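Local coordinates for Arf-GAP with coiled-coil, ANK repeat and PH domain-containing protein 2 (Homo sapiens, PDB 6IF3) that acts as a GTPase-activating protein for ARF6 and requires its ankyrin repeats to interact with RAB35, at residues P10-Q13 with L14-S18; V94-F97 with L98-A102. One frame throughout, in Å; residues are numbered along the deposited sequence.

Contact 1 of 2, residues P10-Q13 with L14-S18; sequences PGLQ and LYRAS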
# COMPACT_ATOMS: atom_id res chain seq x y z
N PRO A 10 -15.14 -36.24 12.70
CA PRO A 10 -15.02 -35.67 11.36
C PRO A 10 -14.37 -34.29 11.40
O PRO A 10 -13.63 -33.97 10.48
CB PRO A 10 -16.50 -35.60 10.87
CG PRO A 10 -17.23 -36.54 11.72
CD PRO A 10 -16.54 -36.49 13.06
N GLY A 11 -14.58 -33.51 12.45
CA GLY A 11 -13.93 -32.20 12.53
C GLY A 11 -12.42 -32.37 12.56
O GLY A 11 -11.69 -31.62 11.88
N LEU A 12 -11.94 -33.32 13.34
CA LEU A 12 -10.51 -33.58 13.45
C LEU A 12 -9.97 -34.10 12.13
O LEU A 12 -8.87 -33.73 11.72
CB LEU A 12 -10.24 -34.57 14.58
CG LEU A 12 -8.79 -34.98 14.81
CD1 LEU A 12 -7.92 -33.75 15.07
CD2 LEU A 12 -8.70 -35.97 15.91
N GLN A 13 -10.73 -34.94 11.44
CA GLN A 13 -10.28 -35.40 10.12
C GLN A 13 -10.14 -34.25 9.14
O GLN A 13 -9.17 -34.19 8.38
CB GLN A 13 -11.26 -36.47 9.57
CG GLN A 13 -11.20 -37.78 10.34
CD GLN A 13 -12.23 -38.78 9.87
OE1 GLN A 13 -13.29 -38.41 9.37
NE2 GLN A 13 -11.92 -40.07 10.01
N LEU A 14 -11.07 -33.30 9.18
CA LEU A 14 -11.02 -32.15 8.30
C LEU A 14 -9.82 -31.28 8.64
O LEU A 14 -9.14 -30.79 7.74
CB LEU A 14 -12.32 -31.34 8.42
CG LEU A 14 -12.41 -30.01 7.69
CD1 LEU A 14 -12.32 -30.28 6.16
CD2 LEU A 14 -13.69 -29.31 8.09
N TYR A 15 -9.61 -31.07 9.93
CA TYR A 15 -8.50 -30.27 10.45
C TYR A 15 -7.15 -30.79 9.93
O TYR A 15 -6.29 -30.01 9.48
CB TYR A 15 -8.59 -30.32 11.98
CG TYR A 15 -7.54 -29.62 12.81
CD1 TYR A 15 -7.75 -28.32 13.28
CD2 TYR A 15 -6.38 -30.28 13.23
CE1 TYR A 15 -6.84 -27.70 14.12
CE2 TYR A 15 -5.45 -29.66 14.06
CZ TYR A 15 -5.70 -28.37 14.52
OH TYR A 15 -4.80 -27.74 15.31
N ARG A 16 -6.95 -32.10 10.04
CA ARG A 16 -5.70 -32.72 9.61
C ARG A 16 -5.55 -32.65 8.10
O ARG A 16 -4.46 -32.36 7.57
CB ARG A 16 -5.67 -34.19 10.07
CG ARG A 16 -5.53 -34.31 11.58
CD ARG A 16 -5.60 -35.74 12.07
NE ARG A 16 -5.15 -35.75 13.46
CZ ARG A 16 -5.23 -36.79 14.29
NH1 ARG A 16 -5.78 -37.92 13.90
NH2 ARG A 16 -4.77 -36.67 15.53
N ALA A 17 -6.63 -32.92 7.38
CA ALA A 17 -6.55 -32.97 5.92
C ALA A 17 -6.29 -31.59 5.34
O ALA A 17 -5.74 -31.47 4.25
CB ALA A 17 -7.84 -33.59 5.35
N SER A 18 -6.70 -30.54 6.06
CA SER A 18 -6.50 -29.16 5.59
C SER A 18 -5.03 -28.78 5.57
O SER A 18 -4.56 -28.16 4.61
CB SER A 18 -7.27 -28.18 6.48
OG SER A 18 -8.66 -28.44 6.41

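Contact 2 of 2, residues V94-F97 with L98-A102; sequences VCLF and LKRGA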
# COMPACT_ATOMS: atom_id res chain seq x y z
N VAL A 94 -2.87 -14.08 1.85
CA VAL A 94 -3.26 -12.72 2.29
C VAL A 94 -4.18 -12.07 1.23
O VAL A 94 -5.23 -11.50 1.53
CB VAL A 94 -2.01 -11.84 2.55
CG1 VAL A 94 -2.38 -10.34 2.70
CG2 VAL A 94 -1.29 -12.34 3.82
N CYS A 95 -3.81 -12.19 -0.04
CA CYS A 95 -4.61 -11.60 -1.10
C CYS A 95 -6.02 -12.21 -1.14
O CYS A 95 -7.00 -11.49 -1.21
CB CYS A 95 -3.90 -11.78 -2.44
SG CYS A 95 -4.68 -10.90 -3.76
N LEU A 96 -6.09 -13.54 -1.07
CA LEU A 96 -7.38 -14.24 -1.06
C LEU A 96 -8.27 -13.78 0.10
O LEU A 96 -9.43 -13.41 -0.09
CB LEU A 96 -7.13 -15.73 -0.99
CG LEU A 96 -8.42 -16.54 -0.75
CD1 LEU A 96 -9.32 -16.55 -1.96
CD2 LEU A 96 -8.05 -17.96 -0.30
N PHE A 97 -7.70 -13.77 1.29
CA PHE A 97 -8.48 -13.38 2.47
C PHE A 97 -8.95 -11.95 2.38
O PHE A 97 -10.09 -11.66 2.73
CB PHE A 97 -7.66 -13.61 3.75
CG PHE A 97 -7.37 -15.05 4.03
CD1 PHE A 97 -8.21 -16.06 3.57
CD2 PHE A 97 -6.23 -15.41 4.75
CE1 PHE A 97 -7.91 -17.41 3.82
CE2 PHE A 97 -5.92 -16.74 5.01
CZ PHE A 97 -6.75 -17.74 4.54
N LEU A 98 -8.09 -11.04 1.90
CA LEU A 98 -8.51 -9.65 1.76
C LEU A 98 -9.70 -9.55 0.77
O LEU A 98 -10.66 -8.83 1.04
CB LEU A 98 -7.32 -8.78 1.32
CG LEU A 98 -6.26 -8.60 2.42
CD1 LEU A 98 -5.05 -7.87 1.84
CD2 LEU A 98 -6.84 -7.78 3.59
N LYS A 99 -9.64 -10.27 -0.35
CA LYS A 99 -10.71 -10.22 -1.34
C LYS A 99 -11.98 -10.89 -0.84
O LYS A 99 -13.07 -10.63 -1.34
CB LYS A 99 -10.27 -10.87 -2.65
CG LYS A 99 -9.32 -9.98 -3.41
CD LYS A 99 -8.60 -10.71 -4.52
CE LYS A 99 -9.56 -11.22 -5.59
NZ LYS A 99 -10.31 -10.16 -6.35
N ARG A 100 -11.83 -11.75 0.17
CA ARG A 100 -12.99 -12.44 0.73
C ARG A 100 -13.53 -11.78 2.00
O ARG A 100 -14.28 -12.40 2.75
CB ARG A 100 -12.66 -13.90 1.00
CG ARG A 100 -12.49 -14.72 -0.26
CD ARG A 100 -13.67 -14.54 -1.21
NE ARG A 100 -13.22 -14.26 -2.57
CZ ARG A 100 -12.68 -15.16 -3.37
NH1 ARG A 100 -12.55 -16.41 -2.97
NH2 ARG A 100 -12.28 -14.81 -4.58
N GLY A 101 -13.15 -10.53 2.24
CA GLY A 101 -13.71 -9.73 3.33
C GLY A 101 -13.12 -9.94 4.72
O GLY A 101 -13.72 -9.58 5.74
N ALA A 102 -11.94 -10.54 4.79
CA ALA A 102 -11.25 -10.67 6.07
C ALA A 102 -11.07 -9.32 6.76
O ALA A 102 -10.76 -8.30 6.10
CB ALA A 102 -9.92 -11.35 5.89

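Contact 1 of 2, residues P10-Q13 with L14-S18
Leu12 and Arg16, one helical turn apart, make the main side-chain contact. The Leu12 methyl CD2 sits 3.9 Å above the guanidinium plane of Arg16, over its centre, while Leu12 CD1 comes within 3.8 Å of Arg16 NE. Leu12 holds CG opposite its own N (chi1 178°), which projects the branch outward from the helix, and the extended Arg16 chain leans back toward the N-terminal end and crosses the leucine. The face of the guanidinium thus meets hydrocarbon. Leu12 CD1 also meets the Tyr15 ring obliquely, 4.2 Å from Tyr15 CD2.

Beneath these side chains run regular alpha-helical bonds, including Arg16 N to Leu12 O at 3.0 Å (N-H...O 163°). This is helix 10-19 of the ankyrin-repeat domain, and its buried side packs on neighbouring helices and loops. Leu14 lies against Met26 and Ala29 of helix 23-31 and Leu64 of helix 58-66; Tyr15 reaches Gln51 of helix 48-55, and its OH is hydrogen-bonded to Glu43. Buried Ser18 turns its hydroxyl back: Ser18 OG donates to Leu14 O at 2.7 Å, approaching from one face of the carbonyl plane, and the Ser18 N-H from the opposite face.

Contact 2 of 2, residues V94-F97 with L98-A102
Across residues 94-102 the backbone passes from regular alpha-helical bonding, with Leu98 N to Val94 O at 2.9 Å and Lys99 N to Cys95 O, into a Schellman motif: Ala102 N returns to Phe97 O at 3.0 Å, and Gly101 N reaches Leu98 O at 3.2 Å. Gly101, with phi 83°, is the C-prime residue of this helix end. Arg100, the first residue to leave helical phi/psi, has only weak N-H bonds here, to Leu96 O and Phe97 O, both bent to about 130°.

The reversal brings Ala102 back against the last turn, where its CB meets Phe97 CB at 3.8 Å, an apolar contact beside the capping bond. Val94 and Leu98 lie side by side and point the same way, Val94 CG1 lying 3.7 Å from Leu98 CD1. On another side of the helix, Leu96 CD1 lies over the NH1 side of one face of the Arg100 guanidinium, 3.4 Å from Arg100 NH1. The arginine gets there by folding at chi2 (-51°) and chi3, in place of an extended chain.

Helix 91-99 belongs to the second ankyrin repeat, and its apolar side chains reach in several directions. Val94 rests on Leu82 and Ala85 of helix 81-88, Leu96 and Phe97 pack on Cys61 of helix 58-66, and Leu98 meets Leu129 and Ala133 of helix 124-141. Leu96 thus has helix 58-66 on one hand and the exposed Arg100 on the other. Its methyl meets the guanidinium face without using an N-H, so the contact is dispersive and would leave the arginine's N-H groups to bond in their own plane.

From the N terminus the chain first forms contact 1 in helix 10-19, then passes through helices 23-31, 48-55, 58-66 and 81-88 before contact 2 ends helix 91-99. Each contact lies within one continuous segment and closes only local helical turns, with the Schellman reversal at residues 97-102 as the terminal one. They follow in series, neither nested nor crossed; the centres of contact 1 and contact 2 are about 23 Å apart and the nearest atoms of contact 1 and contact 2 about 11 Å apart, without touching. Helix 58-66 connects them indirectly, touched by side chains of both, Ser18 on Leu64 among them. Contact 2 then continues the packing toward helix 124-141.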